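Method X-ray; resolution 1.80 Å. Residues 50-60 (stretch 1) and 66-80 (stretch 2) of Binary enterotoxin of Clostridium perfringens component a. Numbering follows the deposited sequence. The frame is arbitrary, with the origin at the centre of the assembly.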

# COMPACT_ATOMS: atom_id res chain seq x y z
N SER A 50 16.77 -2.60 -6.13
CA SER A 50 15.55 -2.99 -6.83
C SER A 50 15.16 -4.43 -6.52
O SER A 50 13.99 -4.74 -6.29
N GLU A 51 16.16 -5.30 -6.48
CA GLU A 51 15.94 -6.71 -6.16
C GLU A 51 15.43 -6.90 -4.72
O GLU A 51 14.52 -7.68 -4.47
N ILE A 52 16.03 -6.18 -3.77
CA ILE A 52 15.58 -6.23 -2.38
C ILE A 52 14.15 -5.71 -2.24
O ILE A 52 13.31 -6.32 -1.56
N ASN A 53 13.87 -4.60 -2.90
CA ASN A 53 12.55 -4.01 -2.76
C ASN A 53 11.48 -4.86 -3.43
O ASN A 53 10.38 -5.00 -2.90
N SER A 54 11.81 -5.46 -4.56
CA SER A 54 10.85 -6.31 -5.24
C SER A 54 10.59 -7.55 -4.40
O SER A 54 9.45 -8.01 -4.28
N TYR A 55 11.65 -8.07 -3.78
CA TYR A 55 11.51 -9.22 -2.89
C TYR A 55 10.62 -8.93 -1.68
O TYR A 55 9.82 -9.79 -1.30
N SER A 56 10.73 -7.75 -1.08
CA SER A 56 9.89 -7.42 0.07
C SER A 56 8.42 -7.58 -0.28
O SER A 56 7.62 -7.99 0.54
N ILE A 57 8.09 -7.26 -1.53
CA ILE A 57 6.72 -7.41 -2.03
C ILE A 57 6.31 -8.88 -2.17
O ILE A 57 5.25 -9.28 -1.65
N LYS A 58 7.13 -9.66 -2.87
CA LYS A 58 6.96 -11.11 -2.98
C LYS A 58 6.70 -11.74 -1.62
O LYS A 58 5.75 -12.50 -1.43
N LYS A 59 7.57 -11.40 -0.66
CA LYS A 59 7.57 -12.06 0.63
C LYS A 59 6.30 -11.75 1.41
O LYS A 59 5.68 -12.65 1.98
N LYS A 60 5.91 -10.49 1.46
CA LYS A 60 4.80 -10.11 2.31
C LYS A 60 3.46 -10.57 1.74
O LYS A 60 2.50 -10.75 2.50
N TYR A 66 5.94 -20.14 2.62
CA TYR A 66 6.88 -19.68 1.62
C TYR A 66 8.17 -19.31 2.33
O TYR A 66 8.17 -18.39 3.16
N GLU A 67 9.26 -20.02 2.06
CA GLU A 67 10.49 -19.72 2.79
C GLU A 67 11.41 -18.79 2.00
O GLU A 67 12.29 -18.16 2.58
N GLY A 68 11.19 -18.70 0.69
CA GLY A 68 11.82 -17.67 -0.12
C GLY A 68 13.33 -17.80 -0.24
O GLY A 68 13.86 -18.90 -0.41
N ILE A 69 14.02 -16.67 -0.15
CA ILE A 69 15.47 -16.62 -0.33
C ILE A 69 16.12 -16.07 0.93
O ILE A 69 15.96 -14.90 1.27
N GLU A 70 16.87 -16.93 1.62
CA GLU A 70 17.30 -16.65 2.99
C GLU A 70 18.15 -15.39 3.13
O GLU A 70 18.03 -14.67 4.11
N THR A 71 19.00 -15.15 2.14
CA THR A 71 19.85 -13.96 2.12
C THR A 71 19.04 -12.68 2.09
O THR A 71 19.36 -11.71 2.78
N LEU A 72 18.00 -12.67 1.28
CA LEU A 72 17.17 -11.49 1.12
C LEU A 72 16.30 -11.27 2.35
O LEU A 72 15.96 -10.13 2.69
N ASN A 73 15.96 -12.36 3.02
CA ASN A 73 15.27 -12.27 4.30
C ASN A 73 16.13 -11.51 5.30
O ASN A 73 15.66 -10.57 5.93
N GLU A 74 17.39 -11.91 5.42
CA GLU A 74 18.33 -11.24 6.32
C GLU A 74 18.51 -9.78 5.92
O GLU A 74 18.52 -8.89 6.77
N ASP A 75 18.66 -9.55 4.62
CA ASP A 75 18.73 -8.19 4.11
C ASP A 75 17.53 -7.35 4.55
O ASP A 75 17.69 -6.23 5.05
N LEU A 76 16.33 -7.89 4.38
CA LEU A 76 15.12 -7.17 4.79
C LEU A 76 15.17 -6.83 6.29
O LEU A 76 14.89 -5.70 6.68
N LYS A 77 15.55 -7.81 7.11
CA LYS A 77 15.62 -7.60 8.55
C LYS A 77 16.71 -6.60 8.92
O LYS A 77 16.48 -5.68 9.71
N ASN A 78 17.90 -6.76 8.34
CA ASN A 78 19.06 -5.98 8.76
C ASN A 78 19.05 -4.53 8.27
O ASN A 78 19.57 -3.65 8.96
N ILE A 79 18.49 -4.27 7.09
CA ILE A 79 18.46 -2.90 6.59
C ILE A 79 17.60 -2.06 7.52
O ILE A 79 17.94 -0.92 7.86
N SER A 80 16.51 -2.67 7.96
CA SER A 80 15.54 -2.03 8.84
C SER A 80 16.13 -1.67 10.22
O SER A 80 15.96 -0.55 10.69

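The helix of residues 50-60 and the helix of residues 70-80 cross nearly at right angles (99°), their axes approaching to 10.1 Å, and together with the loop preceding the second helix the two stretches bury 661 Å² of surface. Apolar packing follows the line from Ile52 to Lys59. Leu72 and Leu76, both m,t, point toward the first helix, and Leu76 acts as a knob among Ile52, Tyr55, Ser56 and Lys59. Its CD2 lies 3.7 Å from Ile52 CG2, and its CD1 lies 3.8 Å from Lys59 CD, so the aliphatic part of the lysine helps to wall the hole. Ile52 (m,t) leaves its backbone sideways, but its end reaches across: CG1 is 4.0 Å from Leu72 CD2, while CG2 also meets Ile79 CD1 at 4.0 Å.

Tyr55, with chi1 t, points toward the second stretch and is the most extensively covered residue of the contact. Leu72 CB sits over one face of its ring, 3.7 Å from the centroid of the Tyr55 ring in a CH-pi contact, whereas Leu76 CD1 approaches the edge, 3.7 Å from Tyr55 CD2. Tyr66, also t, points toward the first helix from the loop; its OH lies 3.9 Å from Tyr55 CE1, and its CE2 lies 4.1 Å from Lys59 CA.

The polar contacts centre on Tyr55 OH and Asn73 OD1, each of which takes part in two of the three hydrogen bonds between the stretches. Tyr55 OH accepts a hydrogen bond from Ile69 N (3.0 Å), the N-cap residue, and donates one to Asn73 OD1 (2.7 Å). Lys59, extended through three t angles, brings NZ to the same Asn73 OD1 at 3.1 Å. Asn73 (chi1 m) is held in turn by hydrogen bonds from its ND2 to Glu67 O (3.3 Å) and Glu70 OE2 (3.1 Å). At Gly68, whose phi is positive, a CB would fall 2.3 Å from Tyr55 OH, a clash that glycine avoids.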

# COMPACT_ATOMS: atom_id res chain seq x y z
CB SER A 50 15.71 -2.79 -8.34
OG SER A 50 14.47 -3.03 -8.99
CB GLU A 51 17.22 -7.48 -6.41
CG GLU A 51 17.35 -8.80 -5.69
CD GLU A 51 18.57 -9.55 -6.15
OE1 GLU A 51 19.67 -9.34 -5.57
OE2 GLU A 51 18.43 -10.34 -7.10
CB ILE A 52 16.53 -5.43 -1.49
CG1 ILE A 52 17.88 -6.14 -1.47
CG2 ILE A 52 15.93 -5.25 -0.06
CD1 ILE A 52 19.03 -5.32 -0.96
CB ASN A 53 12.53 -2.58 -3.31
CG ASN A 53 13.26 -1.61 -2.41
OD1 ASN A 53 13.29 -1.79 -1.20
ND2 ASN A 53 13.85 -0.57 -3.00
CB SER A 54 11.33 -6.67 -6.64
OG SER A 54 11.17 -5.56 -7.50
CB TYR A 55 12.89 -9.71 -2.43
CG TYR A 55 12.80 -10.94 -1.54
CD1 TYR A 55 12.60 -12.20 -2.09
CD2 TYR A 55 12.88 -10.84 -0.16
CE1 TYR A 55 12.50 -13.33 -1.29
CE2 TYR A 55 12.79 -11.96 0.66
CZ TYR A 55 12.59 -13.20 0.09
OH TYR A 55 12.49 -14.31 0.88
CB SER A 56 10.16 -5.99 0.56
OG SER A 56 9.58 -5.04 -0.31
CB ILE A 57 6.57 -6.66 -3.37
CG1 ILE A 57 6.69 -5.16 -3.11
CG2 ILE A 57 5.24 -7.01 -4.02
CD1 ILE A 57 6.64 -4.28 -4.36
CB LYS A 58 8.21 -11.77 -3.59
CG LYS A 58 8.45 -11.52 -5.07
CD LYS A 58 9.81 -12.09 -5.47
CE LYS A 58 10.08 -11.88 -6.95
NZ LYS A 58 9.17 -12.71 -7.79
CB LYS A 59 8.80 -11.66 1.44
CG LYS A 59 8.93 -12.40 2.76
CD LYS A 59 9.99 -11.75 3.63
CE LYS A 59 10.10 -12.43 5.00
NZ LYS A 59 10.32 -13.89 4.87
CB LYS A 60 4.79 -8.60 2.56
CG LYS A 60 4.51 -7.71 1.38
CD LYS A 60 4.87 -6.29 1.79
CE LYS A 60 4.31 -5.23 0.88
NZ LYS A 60 4.85 -3.90 1.32
CB TYR A 66 6.27 -18.49 0.88
CG TYR A 66 7.16 -17.71 -0.04
CD1 TYR A 66 7.20 -17.99 -1.39
CD2 TYR A 66 7.89 -16.62 0.43
CE1 TYR A 66 7.98 -17.25 -2.25
CE2 TYR A 66 8.67 -15.86 -0.43
CZ TYR A 66 8.71 -16.18 -1.77
OH TYR A 66 9.49 -15.44 -2.63
CB GLU A 67 11.24 -21.00 3.16
CG GLU A 67 11.87 -20.89 4.55
CD GLU A 67 12.89 -21.97 4.84
OE1 GLU A 67 12.96 -22.96 4.08
OE2 GLU A 67 13.64 -21.82 5.83
CB ILE A 69 15.84 -15.76 -1.55
CG1 ILE A 69 15.24 -16.40 -2.81
CG2 ILE A 69 17.36 -15.61 -1.66
CD1 ILE A 69 15.51 -15.67 -4.09
CB GLU A 70 18.04 -17.85 3.57
CG GLU A 70 17.14 -18.77 4.37
CD GLU A 70 16.32 -18.01 5.41
OE1 GLU A 70 16.91 -17.32 6.27
OE2 GLU A 70 15.07 -18.11 5.38
CB THR A 71 20.77 -14.00 0.90
OG1 THR A 71 21.51 -15.23 0.92
CG2 THR A 71 21.72 -12.80 0.90
CB LEU A 72 16.32 -11.60 -0.14
CG LEU A 72 17.13 -11.41 -1.42
CD1 LEU A 72 16.22 -11.45 -2.64
CD2 LEU A 72 17.91 -10.10 -1.37
CB ASN A 73 14.93 -13.67 4.82
CG ASN A 73 13.80 -14.31 4.05
OD1 ASN A 73 12.99 -13.62 3.42
ND2 ASN A 73 13.73 -15.63 4.08
CB GLU A 74 19.69 -11.94 6.35
CG GLU A 74 19.62 -13.43 6.67
CD GLU A 74 18.90 -13.72 7.97
OE1 GLU A 74 19.38 -13.28 9.04
OE2 GLU A 74 17.83 -14.38 7.92
CB ASP A 75 18.84 -8.21 2.59
CG ASP A 75 20.16 -8.79 2.13
OD1 ASP A 75 21.16 -8.59 2.85
OD2 ASP A 75 20.21 -9.44 1.06
CB LEU A 76 13.87 -7.97 4.46
CG LEU A 76 13.51 -8.08 2.97
CD1 LEU A 76 12.20 -8.80 2.79
CD2 LEU A 76 13.48 -6.72 2.32
CB LYS A 77 15.88 -8.93 9.28
CG LYS A 77 14.85 -10.02 9.00
CD LYS A 77 15.35 -11.39 9.49
CE LYS A 77 14.40 -12.52 9.12
NZ LYS A 77 13.18 -12.56 9.99
CB ASN A 78 20.36 -6.65 8.29
CG ASN A 78 20.50 -8.08 8.79
OD1 ASN A 78 19.87 -8.48 9.77
ND2 ASN A 78 21.32 -8.87 8.10
CB ILE A 79 17.91 -2.83 5.14
CG1 ILE A 79 18.90 -3.49 4.19
CG2 ILE A 79 17.71 -1.40 4.72
CD1 ILE A 79 18.31 -3.87 2.86
CB SER A 80 14.31 -2.93 8.99
OG SER A 80 13.25 -2.28 9.67